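Local coordinates for protein coclaurine N-methyltransferase (PDB 6GKV) that catalyses transfer of a methyl group from S-adenosyl-L-methionine to the ring nitrogen of coclaurine and related tetrahydroisoquinolines in plant alkaloid biosynthesis, at residues R30-R35 against E340-S345; G39-P42 against E46-A49; S57-K62 against L265-D270; A110-Y115 against T138-Q143; C116-I121 against A344-F349. All blocks are in the same frame, centred on the assembly; numbering follows the deposited sequence.

Contact 1: residues R30-R35 against E340-S345; sequences RELARR and EEWMAS
Arg-35 NH2 is held at a distance from Trp-342, the ring that the same side chain touches: it bonds to the carbonyl oxygen of Glu-238 and makes a weak, long ion pair with Asp-244. What meets the indole is the aliphatic root of the arginine. CG stands anti to the backbone N (chi1 -177°) and lies at the ring edge, 4.0 Å from CZ2 of Trp-342. Beyond it the chain bends twice, and the guanidinium ends almost perpendicular to the indole, their planes 85° apart.

Leu-32, one turn earlier on helix 21-39, supplies most of the apolar contact. Its CD2 comes to 3.7 Å from Trp-342 CH2, while its CB sits 4.0 Å from CZ3 of the same ring; the approach is oblique. The backbone joins in, for Leu-32 O lies in the ring plane beyond the edge, 3.8 Å from CH2 of Trp-342.

Trp-342 opens strand 342-350, which lies between strands 221-230 and 272-279 of the methyltransferase sheet and runs antiparallel to both, so the contact ties the N-terminal helical region to the catalytic fold. The indole NE1 is bonded to Tyr-235 OH, and the ring also packs on Met-333 and Phe-334, two residues lining the pocket of N-methylheliamine. The ligand lies about 7 Å from the Trp-342 side chain.

Trp-342 is thus a second-shell residue: its one polar atom is satisfied elsewhere, and its benzo end meets mainly the carbons of Leu-32 and Arg-35, which implies a contact that rests on shape and apolar burial, the arginine's charge turned to Trp-38 (cation-pi), Glu-238 and Asp-244.

Contact 2: residues G39-P42 against E46-A49; sequences GYKP and EQIA
Gln-47 reaches back from the first turn of helix 44-58 to Gly-39 and Lys-41, bridging a tight helix-loop-helix connection in which helix 21-39 ends at Gly-39 and Tyr-40 is the first residue to leave helical geometry.

The hydrogen bonds use both ends of one amide. Gln-47 NE2 donates to Gly-39 O over 3.2 Å, nearly straight at 169°, with the oxygen close to the amide plane. In return Gln-47 OE1 accepts from Lys-41 N at 2.8 Å, a more bent bond of 141° whose donor is tilted from the carbonyl plane. The two bonds pair the side-chain amide with a carbonyl of the last helical turn and with an N-H of the loop, and together they fix its rotation. CG of Gln-47 points away from its own N, and the turn at chi2 (71°) swings the amide toward the loop.

Packing adds to this bridge. The edge of the Tyr-40 ring faces Gln-47, with CD1 4.0 Å from OE1 and the amide almost perpendicular to the ring. The hydroxyl of Tyr-40 is bonded to Glu-341, and its ring meets those of His-230 and Phe-233. Lys-41 CB lies 3.9 Å from Glu-46 CB, so the two chains touch at their first carbons before their ends part.

The charges themselves do not pair: Lys-41 NZ is 6.7 Å from Glu-46 OE2, at the more exposed side of the contact. That carboxylate oxygen bonds instead to Thr-43 OG1, and it also rests 3.6 Å from CG of Pro-42.

Contact 3: residues S57-K62 against L265-D270; sequences SLRQMK and LYFQDD
Arg-59 stands in a type I turn that runs from Leu-58 to Met-61 at the end region of helix 44-58, its CA 9.6 Å from that of Phe-267, so the space between the backbones is spanned by side chains. The arginine chain is extended from CG to NE and passes the phenylalanine, the two side chains pointing opposite ways. Its guanidinium lies nearly parallel to the ring, the planes 16° apart, with Phe-267 CE1 over one face toward the rim and 3.7 Å from Arg-59 NE.

The contact ties an N-terminal helix to the loop leading into strand 272-279, the strand of the methyltransferase sheet that is outermost at this end within this chain, where the second subunit is also at hand.

In the guanidinium plane, Arg-59 NH1 donates to Asp-269 OD2 at 3.2 Å, a salt bridge with a bent angle of 140°. The nitrogen meets OD2 from above the carboxylate plane, 46° out of it. Both charges have further partners: Arg-59 NH1 also pairs with Glu-207, while Asp-269 receives Lys-350 and Ser-272 of the second subunit. Within the loop, Gln-268 NE2 donates to Leu-265 O over 2.8 Å, almost straight, closing the loop on itself; the same NE2 also bonds to Leu-265 O of the second subunit.

Contact 4: residues A110-Y115 against T138-Q143; sequences AMLDLY and TLHVAQ
Leu-112 CB sits squarely over the imidazole of His-140, 3.8 Å from the ring centroid and only 5° off the normal, a CH-pi contact that forms the close-packed part of this helix pair. The methyl CD1 of Leu-112 extends the contact down the histidine stem, 4.0 Å from His-140 CB. His-140 CG lies opposite its own backbone N (chi1 179°), which carries the ring across to helix 104-118.

On the solvent side the contact is thinner. The exposed Asp-113 points its CB away, yet its carboxylate turns back to the ring edge, where OD1 lies in plane, 3.1 Å from CE1 and 3.2 Å from NE2 of His-140.

Helix 136-143 follows the glycine-rich turn after strand 126-130 in the Rossmann-like fold; Gly-133 of that turn binds S-adenosyl-L-homocysteine, which lies about 7 Å from the Leu-112 side chain. An alanine in place of His-140 would probably leave Leu-112 CB without the ring it rests on and the Asp-113 carboxylate without the ring edge it faces.

ND1 of His-140 is buried without a polar partner, whereas Asp-113 lies at the CE1-NE2 edge; the nearby negative charge would be expected to favour a protonated ring, at some cost in burying ND1.

Contact 5: residues C116-I121 against A344-F349; sequences CERAQI and ASHVLF
Arg-118 and His-346 meet at about a right angle, with guanidinium and imidazole planes 81° apart. NH1 of Arg-118 donates to ND1 of His-346 over 3.0 Å in a bent bond of 139°, reaching the nitrogen from a direction tilted 32° out of the imidazole plane. The arginine chain is extended from CG to NE, which lets its end span the gap from helix to strand. ND1 is thus an acceptor, consistent with a histidine whose hydrogen is on NE2; that atom bonds to Glu-226. The guanidinium has a second partner too, a cation-pi contact with Trp-277. A leucine in place of Arg-118 would probably leave ND1 of His-346 without its donor and Trp-277 without its cation.

Helix 104-118 closes here in a Schellman motif: Gln-120 adopts positive phi, and Ile-121 N returns to Cys-116 O at 3.0 Å. The end is laid against strand 342-350, which runs antiparallel between strands 221-230 and 272-279, the reversed strand characteristic of class I methyltransferase sheets.

Two residues along that strand from His-346 and on the same face, Leu-348 meets backbone atoms of the helix end. Its CG is anti to the backbone N, and both methyls face the carbonyl oxygen of Arg-118, CD2 nearly head-on: CD2 lies 3.3 Å and CD1 3.6 Å from Arg-118 O. CD1 also comes to 4.1 Å from Ala-119 CA.

How the contacts relate
Strand 342-350 joins contacts 1 and 5: contact 1 uses its start and contact 5 its continuation, sharing Ala-344 and Ser-345 although their centres are 23 Å apart. Contact 2 joins contact 1 directly, since Tyr-40 OH lies 2.6 Å from Glu-341 OE1, a probable hydrogen bond, and helix 44-58 leads on to contact 3; all three touch the second subunit. Contacts 4 and 5 share helix 104-118, their centres 12 Å apart, with Val-141 CG2 packing 3.8 Å from Cys-116 SG. The side chain of Trp-342 is about 7 Å from N-methylheliamine, that of Leu-112 about 7 Å from S-adenosyl-L-homocysteine, and that of His-346 about 10 Å from the latter.

Contact 1: residues R30-R35 against E340-S345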
# COMPACT_ATOMS: atom_id res chain seq x y z
N ARG A 30 -19.50 16.07 -12.09
CA ARG A 30 -20.61 15.15 -11.86
C ARG A 30 -20.16 13.73 -12.16
O ARG A 30 -20.59 12.79 -11.49
CB ARG A 30 -21.81 15.49 -12.73
CG ARG A 30 -22.49 16.79 -12.40
CD ARG A 30 -23.79 16.90 -13.21
NE ARG A 30 -24.39 18.22 -13.07
CZ ARG A 30 -25.22 18.78 -13.94
NH1 ARG A 30 -25.57 18.13 -15.05
NH2 ARG A 30 -25.70 19.99 -13.70
N GLU A 31 -19.32 13.58 -13.18
CA GLU A 31 -18.79 12.27 -13.55
C GLU A 31 -17.75 11.82 -12.52
O GLU A 31 -17.77 10.67 -12.08
CB GLU A 31 -18.18 12.28 -14.96
CG GLU A 31 -19.21 12.37 -16.06
CD GLU A 31 -20.33 11.36 -15.90
OE1 GLU A 31 -20.03 10.14 -15.82
OE2 GLU A 31 -21.51 11.78 -15.86
N LEU A 32 -16.85 12.74 -12.18
CA LEU A 32 -15.88 12.52 -11.12
C LEU A 32 -16.55 11.98 -9.87
O LEU A 32 -16.24 10.88 -9.41
CB LEU A 32 -15.14 13.81 -10.80
CG LEU A 32 -14.18 14.29 -11.88
CD1 LEU A 32 -13.36 15.44 -11.34
CD2 LEU A 32 -13.29 13.13 -12.32
N ALA A 33 -17.50 12.74 -9.34
CA ALA A 33 -18.32 12.31 -8.21
C ALA A 33 -18.75 10.87 -8.38
O ALA A 33 -18.62 10.06 -7.48
CB ALA A 33 -19.54 13.21 -8.07
N ARG A 34 -19.25 10.54 -9.57
CA ARG A 34 -19.74 9.19 -9.83
C ARG A 34 -18.62 8.14 -9.88
O ARG A 34 -18.88 6.96 -9.62
CB ARG A 34 -20.52 9.15 -11.13
CG ARG A 34 -21.88 9.86 -11.12
CD ARG A 34 -22.53 9.78 -12.52
NE ARG A 34 -22.87 8.40 -12.87
CZ ARG A 34 -22.47 7.77 -13.98
NH1 ARG A 34 -21.71 8.38 -14.88
NH2 ARG A 34 -22.84 6.52 -14.17
N ARG A 35 -17.40 8.54 -10.25
CA ARG A 35 -16.29 7.60 -10.29
C ARG A 35 -15.83 7.30 -8.86
O ARG A 35 -15.58 6.15 -8.50
CB ARG A 35 -15.11 8.13 -11.12
CG ARG A 35 -13.94 7.13 -11.24
CD ARG A 35 -13.88 6.60 -12.65
NE ARG A 35 -14.04 5.16 -12.70
CZ ARG A 35 -14.29 4.49 -13.82
NH1 ARG A 35 -14.42 3.17 -13.78
NH2 ARG A 35 -14.41 5.15 -14.96
N GLU A 340 -7.07 15.98 -2.91
CA GLU A 340 -6.86 14.86 -2.01
C GLU A 340 -7.61 13.62 -2.48
O GLU A 340 -7.96 12.77 -1.68
CB GLU A 340 -7.29 15.25 -0.59
CG GLU A 340 -6.30 16.22 0.06
CD GLU A 340 -4.94 15.54 0.32
OE1 GLU A 340 -4.94 14.36 0.75
OE2 GLU A 340 -3.88 16.17 0.07
N GLU A 341 -7.86 13.55 -3.78
CA GLU A 341 -8.45 12.36 -4.39
C GLU A 341 -7.51 11.79 -5.46
O GLU A 341 -6.87 10.76 -5.26
CB GLU A 341 -9.82 12.68 -4.99
CG GLU A 341 -10.87 13.11 -3.98
CD GLU A 341 -11.27 11.99 -3.03
OE1 GLU A 341 -10.93 10.83 -3.28
OE2 GLU A 341 -11.96 12.27 -2.03
N TRP A 342 -7.46 12.45 -6.61
CA TRP A 342 -6.55 12.08 -7.68
C TRP A 342 -5.30 12.92 -7.51
O TRP A 342 -5.38 14.11 -7.20
CB TRP A 342 -7.20 12.30 -9.06
CG TRP A 342 -8.28 11.29 -9.37
CD1 TRP A 342 -8.10 10.02 -9.82
CD2 TRP A 342 -9.70 11.48 -9.24
NE1 TRP A 342 -9.32 9.40 -9.99
CE2 TRP A 342 -10.30 10.26 -9.65
CE3 TRP A 342 -10.51 12.55 -8.87
CZ2 TRP A 342 -11.70 10.11 -9.67
CZ3 TRP A 342 -11.90 12.38 -8.90
CH2 TRP A 342 -12.47 11.17 -9.29
N MET A 343 -4.14 12.28 -7.68
CA MET A 343 -2.88 12.92 -7.34
C MET A 343 -1.69 12.22 -7.96
O MET A 343 -1.84 11.34 -8.82
CB MET A 343 -2.72 12.97 -5.81
CG MET A 343 -2.98 11.61 -5.12
SD MET A 343 -2.87 11.67 -3.30
CE MET A 343 -4.51 12.23 -2.85
N ALA A 344 -0.50 12.61 -7.50
CA ALA A 344 0.76 12.08 -8.01
C ALA A 344 1.54 11.29 -6.95
O ALA A 344 1.67 11.70 -5.80
CB ALA A 344 1.61 13.21 -8.55
N SER A 345 2.06 10.15 -7.39
CA SER A 345 2.85 9.25 -6.55
C SER A 345 4.28 9.12 -7.04
O SER A 345 4.53 8.89 -8.24
CB SER A 345 2.20 7.86 -6.53
OG SER A 345 3.01 6.91 -5.86

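Contact 2: residues G39-P42 against E46-A49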
# COMPACT_ATOMS: atom_id res chain seq x y z
N GLY A 39 -15.71 3.84 -7.26
CA GLY A 39 -14.41 3.46 -6.74
C GLY A 39 -14.32 3.07 -5.27
O GLY A 39 -13.74 2.03 -4.94
N TYR A 40 -14.86 3.89 -4.37
CA TYR A 40 -14.78 3.57 -2.93
C TYR A 40 -15.67 2.37 -2.58
O TYR A 40 -16.72 2.16 -3.19
CB TYR A 40 -15.15 4.79 -2.07
CG TYR A 40 -14.03 5.81 -1.96
CD1 TYR A 40 -12.78 5.48 -1.41
CD2 TYR A 40 -14.23 7.11 -2.40
CE1 TYR A 40 -11.75 6.44 -1.33
CE2 TYR A 40 -13.22 8.06 -2.32
CZ TYR A 40 -11.99 7.73 -1.80
OH TYR A 40 -11.02 8.73 -1.78
N LYS A 41 -15.23 1.58 -1.60
CA LYS A 41 -15.97 0.38 -1.20
C LYS A 41 -16.41 0.47 0.25
O LYS A 41 -15.75 1.08 1.10
CB LYS A 41 -15.12 -0.88 -1.42
CG LYS A 41 -14.86 -1.21 -2.89
CD LYS A 41 -16.16 -1.45 -3.64
CE LYS A 41 -15.92 -1.62 -5.14
NZ LYS A 41 -17.18 -1.75 -5.94
N PRO A 42 -17.56 -0.13 0.57
CA PRO A 42 -18.06 0.07 1.93
C PRO A 42 -17.21 -0.65 2.99
O PRO A 42 -17.21 -0.24 4.15
CB PRO A 42 -19.50 -0.47 1.87
CG PRO A 42 -19.57 -1.30 0.62
CD PRO A 42 -18.55 -0.76 -0.32
N GLU A 46 -13.14 -5.29 0.86
CA GLU A 46 -13.56 -5.18 -0.54
C GLU A 46 -12.65 -4.23 -1.32
O GLU A 46 -12.32 -4.47 -2.47
CB GLU A 46 -15.01 -4.74 -0.63
CG GLU A 46 -16.00 -5.89 -0.48
CD GLU A 46 -17.45 -5.46 -0.25
OE1 GLU A 46 -18.36 -6.26 -0.57
OE2 GLU A 46 -17.66 -4.33 0.26
N GLN A 47 -12.23 -3.15 -0.67
CA GLN A 47 -11.30 -2.22 -1.28
C GLN A 47 -9.99 -2.92 -1.66
O GLN A 47 -9.47 -2.70 -2.75
CB GLN A 47 -11.01 -1.05 -0.32
CG GLN A 47 -10.48 0.21 -0.99
CD GLN A 47 -11.55 0.93 -1.82
OE1 GLN A 47 -12.50 1.51 -1.27
NE2 GLN A 47 -11.39 0.90 -3.13
N ILE A 48 -9.44 -3.72 -0.73
CA ILE A 48 -8.13 -4.35 -0.94
C ILE A 48 -8.24 -5.45 -1.99
O ILE A 48 -7.40 -5.57 -2.85
CB ILE A 48 -7.54 -4.92 0.38
CG1 ILE A 48 -7.15 -3.78 1.31
CG2 ILE A 48 -6.27 -5.71 0.14
CD1 ILE A 48 -6.10 -2.89 0.70
N ALA A 49 -9.31 -6.24 -1.91
CA ALA A 49 -9.65 -7.24 -2.91
C ALA A 49 -9.76 -6.66 -4.33
O ALA A 49 -9.34 -7.31 -5.28
CB ALA A 49 -10.94 -7.93 -2.53

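Contact 3: residues S57-K62 against L265-D270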
# COMPACT_ATOMS: atom_id res chain seq x y z
N SER A 57 -4.92 -9.40 -12.75
CA SER A 57 -5.37 -9.50 -14.13
C SER A 57 -4.33 -8.89 -15.06
O SER A 57 -4.13 -9.38 -16.17
CB SER A 57 -6.75 -8.83 -14.32
OG SER A 57 -6.74 -7.46 -13.93
N LEU A 58 -3.66 -7.83 -14.62
CA LEU A 58 -2.61 -7.21 -15.42
C LEU A 58 -1.46 -8.17 -15.69
O LEU A 58 -0.87 -8.14 -16.80
CB LEU A 58 -2.10 -5.94 -14.73
CG LEU A 58 -3.16 -4.82 -14.69
CD1 LEU A 58 -2.68 -3.65 -13.86
CD2 LEU A 58 -3.53 -4.33 -16.08
N ARG A 59 -1.14 -9.03 -14.71
CA ARG A 59 -0.02 -9.97 -14.85
C ARG A 59 -0.21 -11.01 -15.96
O ARG A 59 0.74 -11.68 -16.38
CB ARG A 59 0.25 -10.69 -13.51
CG ARG A 59 0.92 -9.83 -12.45
CD ARG A 59 1.11 -10.58 -11.12
NE ARG A 59 1.42 -9.69 -10.00
CZ ARG A 59 2.64 -9.50 -9.48
NH1 ARG A 59 3.69 -10.13 -9.98
NH2 ARG A 59 2.80 -8.68 -8.46
N GLN A 60 -1.44 -11.15 -16.45
CA GLN A 60 -1.69 -12.01 -17.61
C GLN A 60 -1.69 -11.29 -18.96
O GLN A 60 -1.70 -11.93 -20.00
CB GLN A 60 -3.01 -12.75 -17.44
CG GLN A 60 -2.93 -13.82 -16.39
CD GLN A 60 -4.28 -14.35 -16.02
OE1 GLN A 60 -5.29 -13.65 -16.10
NE2 GLN A 60 -4.31 -15.62 -15.65
N MET A 61 -1.68 -9.97 -18.94
CA MET A 61 -1.71 -9.21 -20.19
C MET A 61 -0.32 -9.17 -20.81
O MET A 61 0.58 -9.87 -20.35
CB MET A 61 -2.24 -7.79 -19.92
CG MET A 61 -3.71 -7.77 -19.53
SD MET A 61 -4.38 -6.12 -19.23
CE MET A 61 -6.01 -6.53 -18.62
N LYS A 62 -0.14 -8.40 -21.87
CA LYS A 62 1.20 -8.10 -22.37
C LYS A 62 1.62 -6.78 -21.77
O LYS A 62 0.84 -6.14 -21.08
CB LYS A 62 1.24 -8.06 -23.90
CG LYS A 62 2.00 -9.23 -24.52
CD LYS A 62 3.43 -9.34 -23.94
CE LYS A 62 4.29 -8.11 -24.28
NZ LYS A 62 5.63 -8.14 -23.63
N LEU A 265 3.70 -0.98 -5.20
CA LEU A 265 4.13 -1.71 -4.03
C LEU A 265 3.86 -3.20 -4.24
O LEU A 265 4.40 -4.06 -3.54
CB LEU A 265 3.40 -1.21 -2.77
CG LEU A 265 3.60 0.27 -2.37
CD1 LEU A 265 2.88 0.60 -1.08
CD2 LEU A 265 5.08 0.66 -2.28
N TYR A 266 2.99 -3.51 -5.22
CA TYR A 266 2.55 -4.88 -5.43
C TYR A 266 3.30 -5.52 -6.59
O TYR A 266 2.99 -6.63 -7.00
CB TYR A 266 1.05 -4.93 -5.69
CG TYR A 266 0.19 -4.69 -4.46
CD1 TYR A 266 0.04 -5.69 -3.49
CD2 TYR A 266 -0.47 -3.49 -4.27
CE1 TYR A 266 -0.73 -5.50 -2.37
CE2 TYR A 266 -1.27 -3.27 -3.13
CZ TYR A 266 -1.40 -4.29 -2.19
OH TYR A 266 -2.18 -4.10 -1.07
N PHE A 267 4.27 -4.78 -7.11
CA PHE A 267 5.06 -5.24 -8.26
C PHE A 267 6.55 -5.13 -7.90
O PHE A 267 7.29 -4.28 -8.43
CB PHE A 267 4.70 -4.43 -9.52
CG PHE A 267 3.34 -4.78 -10.09
CD1 PHE A 267 3.18 -5.92 -10.89
CD2 PHE A 267 2.24 -4.00 -9.82
CE1 PHE A 267 1.94 -6.27 -11.41
CE2 PHE A 267 0.98 -4.35 -10.30
CZ PHE A 267 0.83 -5.48 -11.11
N GLN A 268 6.98 -5.99 -6.98
CA GLN A 268 8.31 -5.90 -6.39
C GLN A 268 9.03 -7.23 -6.48
O GLN A 268 9.85 -7.56 -5.61
CB GLN A 268 8.23 -5.45 -4.93
CG GLN A 268 7.79 -4.01 -4.80
CD GLN A 268 8.03 -3.43 -3.41
OE1 GLN A 268 9.15 -3.06 -3.07
NE2 GLN A 268 6.96 -3.32 -2.62
N ASP A 269 8.74 -7.98 -7.55
CA ASP A 269 9.42 -9.23 -7.83
C ASP A 269 10.89 -9.05 -8.22
O ASP A 269 11.69 -9.95 -8.02
CB ASP A 269 8.70 -10.00 -8.92
CG ASP A 269 7.37 -10.54 -8.47
OD1 ASP A 269 7.07 -10.44 -7.27
OD2 ASP A 269 6.64 -11.09 -9.31
N ASP A 270 11.25 -7.90 -8.80
CA ASP A 270 12.60 -7.71 -9.33
C ASP A 270 13.17 -6.34 -8.99
O ASP A 270 14.28 -5.99 -9.40
CB ASP A 270 12.63 -7.89 -10.86
CG ASP A 270 11.92 -9.15 -11.31
OD1 ASP A 270 12.48 -10.25 -11.15
OD2 ASP A 270 10.80 -9.02 -11.82

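Contact 4: residues A110-Y115 against T138-Q143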
# COMPACT_ATOMS: atom_id res chain seq x y z
N ALA A 110 10.87 23.34 -10.62
CA ALA A 110 10.75 22.79 -9.27
C ALA A 110 10.52 21.27 -9.25
O ALA A 110 11.11 20.57 -8.42
CB ALA A 110 9.66 23.49 -8.51
N MET A 111 9.66 20.76 -10.14
CA MET A 111 9.47 19.31 -10.25
C MET A 111 10.76 18.61 -10.72
O MET A 111 11.11 17.55 -10.22
CB MET A 111 8.35 18.93 -11.22
CG MET A 111 6.99 18.65 -10.67
SD MET A 111 6.68 17.55 -9.28
CE MET A 111 7.71 16.25 -9.64
N LEU A 112 11.43 19.21 -11.71
CA LEU A 112 12.61 18.61 -12.30
C LEU A 112 13.71 18.49 -11.25
O LEU A 112 14.36 17.44 -11.12
CB LEU A 112 13.08 19.44 -13.51
CG LEU A 112 12.17 19.25 -14.73
CD1 LEU A 112 12.56 20.13 -15.92
CD2 LEU A 112 12.10 17.77 -15.14
N ASP A 113 13.90 19.56 -10.48
CA ASP A 113 14.80 19.55 -9.33
C ASP A 113 14.42 18.46 -8.33
O ASP A 113 15.28 17.71 -7.87
CB ASP A 113 14.78 20.91 -8.64
CG ASP A 113 15.70 21.91 -9.31
OD1 ASP A 113 16.47 21.50 -10.20
OD2 ASP A 113 15.67 23.10 -8.93
N LEU A 114 13.14 18.37 -8.02
CA LEU A 114 12.65 17.38 -7.06
C LEU A 114 12.93 15.94 -7.53
O LEU A 114 13.19 15.06 -6.71
CB LEU A 114 11.16 17.60 -6.80
CG LEU A 114 10.50 16.71 -5.75
CD1 LEU A 114 11.28 16.69 -4.43
CD2 LEU A 114 9.04 17.10 -5.54
N TYR A 115 12.88 15.70 -8.83
CA TYR A 115 13.21 14.39 -9.39
C TYR A 115 14.67 14.03 -9.11
O TYR A 115 14.98 12.90 -8.76
CB TYR A 115 12.98 14.35 -10.90
CG TYR A 115 11.55 14.46 -11.35
CD1 TYR A 115 10.51 14.00 -10.57
CD2 TYR A 115 11.24 15.01 -12.61
CE1 TYR A 115 9.20 14.07 -11.03
CE2 TYR A 115 9.94 15.11 -13.06
CZ TYR A 115 8.92 14.65 -12.26
OH TYR A 115 7.61 14.76 -12.70
N THR A 138 15.60 15.15 -19.46
CA THR A 138 16.88 14.84 -20.10
C THR A 138 17.77 16.07 -20.17
O THR A 138 18.90 16.05 -19.68
CB THR A 138 16.68 14.27 -21.52
OG1 THR A 138 16.17 12.94 -21.42
CG2 THR A 138 17.99 14.24 -22.28
N LEU A 139 17.25 17.14 -20.75
CA LEU A 139 18.02 18.36 -20.95
C LEU A 139 18.44 18.99 -19.62
O LEU A 139 19.53 19.55 -19.49
CB LEU A 139 17.22 19.36 -21.78
CG LEU A 139 16.73 18.74 -23.09
CD1 LEU A 139 15.90 19.71 -23.96
CD2 LEU A 139 17.94 18.19 -23.84
N HIS A 140 17.56 18.89 -18.63
CA HIS A 140 17.78 19.52 -17.34
C HIS A 140 18.89 18.81 -16.58
O HIS A 140 19.81 19.44 -16.05
CB HIS A 140 16.48 19.51 -16.53
CG HIS A 140 16.61 20.11 -15.16
ND1 HIS A 140 16.92 19.37 -14.05
CD2 HIS A 140 16.44 21.39 -14.73
CE1 HIS A 140 16.95 20.16 -12.98
NE2 HIS A 140 16.66 21.38 -13.37
N VAL A 141 18.79 17.48 -16.51
CA VAL A 141 19.83 16.67 -15.88
C VAL A 141 21.14 16.80 -16.65
O VAL A 141 22.21 16.93 -16.05
CB VAL A 141 19.40 15.18 -15.77
CG1 VAL A 141 20.56 14.29 -15.35
CG2 VAL A 141 18.24 15.03 -14.81
N ALA A 142 21.05 16.76 -17.98
CA ALA A 142 22.23 16.89 -18.82
C ALA A 142 22.95 18.18 -18.48
O ALA A 142 24.17 18.20 -18.37
CB ALA A 142 21.88 16.85 -20.30
N GLN A 143 22.17 19.25 -18.30
CA GLN A 143 22.78 20.56 -18.27
C GLN A 143 23.75 20.75 -17.14
O GLN A 143 24.95 20.83 -17.40
CB GLN A 143 21.72 21.67 -18.30
CG GLN A 143 21.72 22.21 -19.70
CD GLN A 143 20.82 23.37 -19.96
OE1 GLN A 143 19.72 23.20 -20.50
NE2 GLN A 143 21.29 24.57 -19.64

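Contact 5: residues C116-I121 against A344-F349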
# COMPACT_ATOMS: atom_id res chain seq x y z
N CYS A 116 15.55 15.01 -9.30
CA CYS A 116 16.98 14.80 -9.11
C CYS A 116 17.30 14.56 -7.66
O CYS A 116 18.19 13.78 -7.34
CB CYS A 116 17.77 16.00 -9.61
SG CYS A 116 17.44 16.38 -11.32
N GLU A 117 16.57 15.24 -6.79
CA GLU A 117 16.69 15.06 -5.36
C GLU A 117 16.27 13.65 -4.97
O GLU A 117 17.04 12.91 -4.36
CB GLU A 117 15.84 16.11 -4.64
CG GLU A 117 15.89 16.13 -3.12
CD GLU A 117 15.07 17.29 -2.55
OE1 GLU A 117 14.95 18.34 -3.24
OE2 GLU A 117 14.51 17.16 -1.44
N ARG A 118 15.06 13.27 -5.37
CA ARG A 118 14.48 12.01 -4.92
C ARG A 118 15.11 10.78 -5.59
O ARG A 118 15.15 9.69 -5.02
CB ARG A 118 12.96 12.04 -5.11
CG ARG A 118 12.29 13.07 -4.21
CD ARG A 118 10.78 12.88 -4.14
NE ARG A 118 10.22 13.69 -3.06
CZ ARG A 118 8.93 13.95 -2.90
NH1 ARG A 118 8.03 13.48 -3.75
NH2 ARG A 118 8.54 14.68 -1.87
N ALA A 119 15.61 10.96 -6.81
CA ALA A 119 16.33 9.88 -7.48
C ALA A 119 17.82 9.93 -7.12
O ALA A 119 18.57 9.01 -7.46
CB ALA A 119 16.14 9.96 -8.98
N GLN A 120 18.22 11.00 -6.43
CA GLN A 120 19.59 11.18 -5.93
C GLN A 120 20.61 11.11 -7.05
O GLN A 120 21.63 10.42 -6.94
CB GLN A 120 19.92 10.15 -4.85
CG GLN A 120 19.15 10.31 -3.55
CD GLN A 120 19.18 9.04 -2.72
OE1 GLN A 120 19.83 8.08 -3.09
NE2 GLN A 120 18.46 9.03 -1.60
N ILE A 121 20.30 11.81 -8.14
CA ILE A 121 21.25 11.96 -9.23
C ILE A 121 22.47 12.67 -8.65
O ILE A 121 22.36 13.49 -7.74
CB ILE A 121 20.65 12.77 -10.41
N ALA A 344 -0.50 12.61 -7.50
CA ALA A 344 0.76 12.08 -8.01
C ALA A 344 1.54 11.29 -6.95
O ALA A 344 1.67 11.70 -5.80
CB ALA A 344 1.61 13.21 -8.55
N SER A 345 2.06 10.15 -7.39
CA SER A 345 2.85 9.25 -6.55
C SER A 345 4.28 9.12 -7.04
O SER A 345 4.53 8.89 -8.24
CB SER A 345 2.20 7.86 -6.53
OG SER A 345 3.01 6.91 -5.86
N HIS A 346 5.23 9.27 -6.12
CA HIS A 346 6.65 9.02 -6.40
C HIS A 346 7.19 7.78 -5.67
O HIS A 346 7.14 7.69 -4.43
CB HIS A 346 7.50 10.23 -6.01
CG HIS A 346 7.29 11.43 -6.90
ND1 HIS A 346 7.86 12.66 -6.64
CD2 HIS A 346 6.59 11.57 -8.04
CE1 HIS A 346 7.51 13.51 -7.58
NE2 HIS A 346 6.75 12.87 -8.45
N VAL A 347 7.74 6.85 -6.44
CA VAL A 347 8.34 5.66 -5.88
C VAL A 347 9.82 5.52 -6.24
O VAL A 347 10.20 5.63 -7.41
CB VAL A 347 7.61 4.39 -6.33
CG1 VAL A 347 8.06 3.21 -5.49
CG2 VAL A 347 6.10 4.57 -6.24
N LEU A 348 10.66 5.28 -5.22
CA LEU A 348 12.07 5.03 -5.46
C LEU A 348 12.35 3.54 -5.25
O LEU A 348 12.02 2.98 -4.21
CB LEU A 348 12.96 5.90 -4.56
CG LEU A 348 14.48 5.83 -4.80
CD1 LEU A 348 14.86 6.29 -6.20
CD2 LEU A 348 15.27 6.61 -3.75
N PHE A 349 12.91 2.90 -6.27
CA PHE A 349 13.22 1.47 -6.23
C PHE A 349 14.73 1.23 -6.30
O PHE A 349 15.43 1.95 -7.01
CB PHE A 349 12.61 0.70 -7.40
CG PHE A 349 11.10 0.75 -7.49
CD1 PHE A 349 10.33 -0.18 -6.80
CD2 PHE A 349 10.47 1.66 -8.34
CE1 PHE A 349 8.94 -0.17 -6.92
CE2 PHE A 349 9.08 1.67 -8.48
CZ PHE A 349 8.31 0.75 -7.78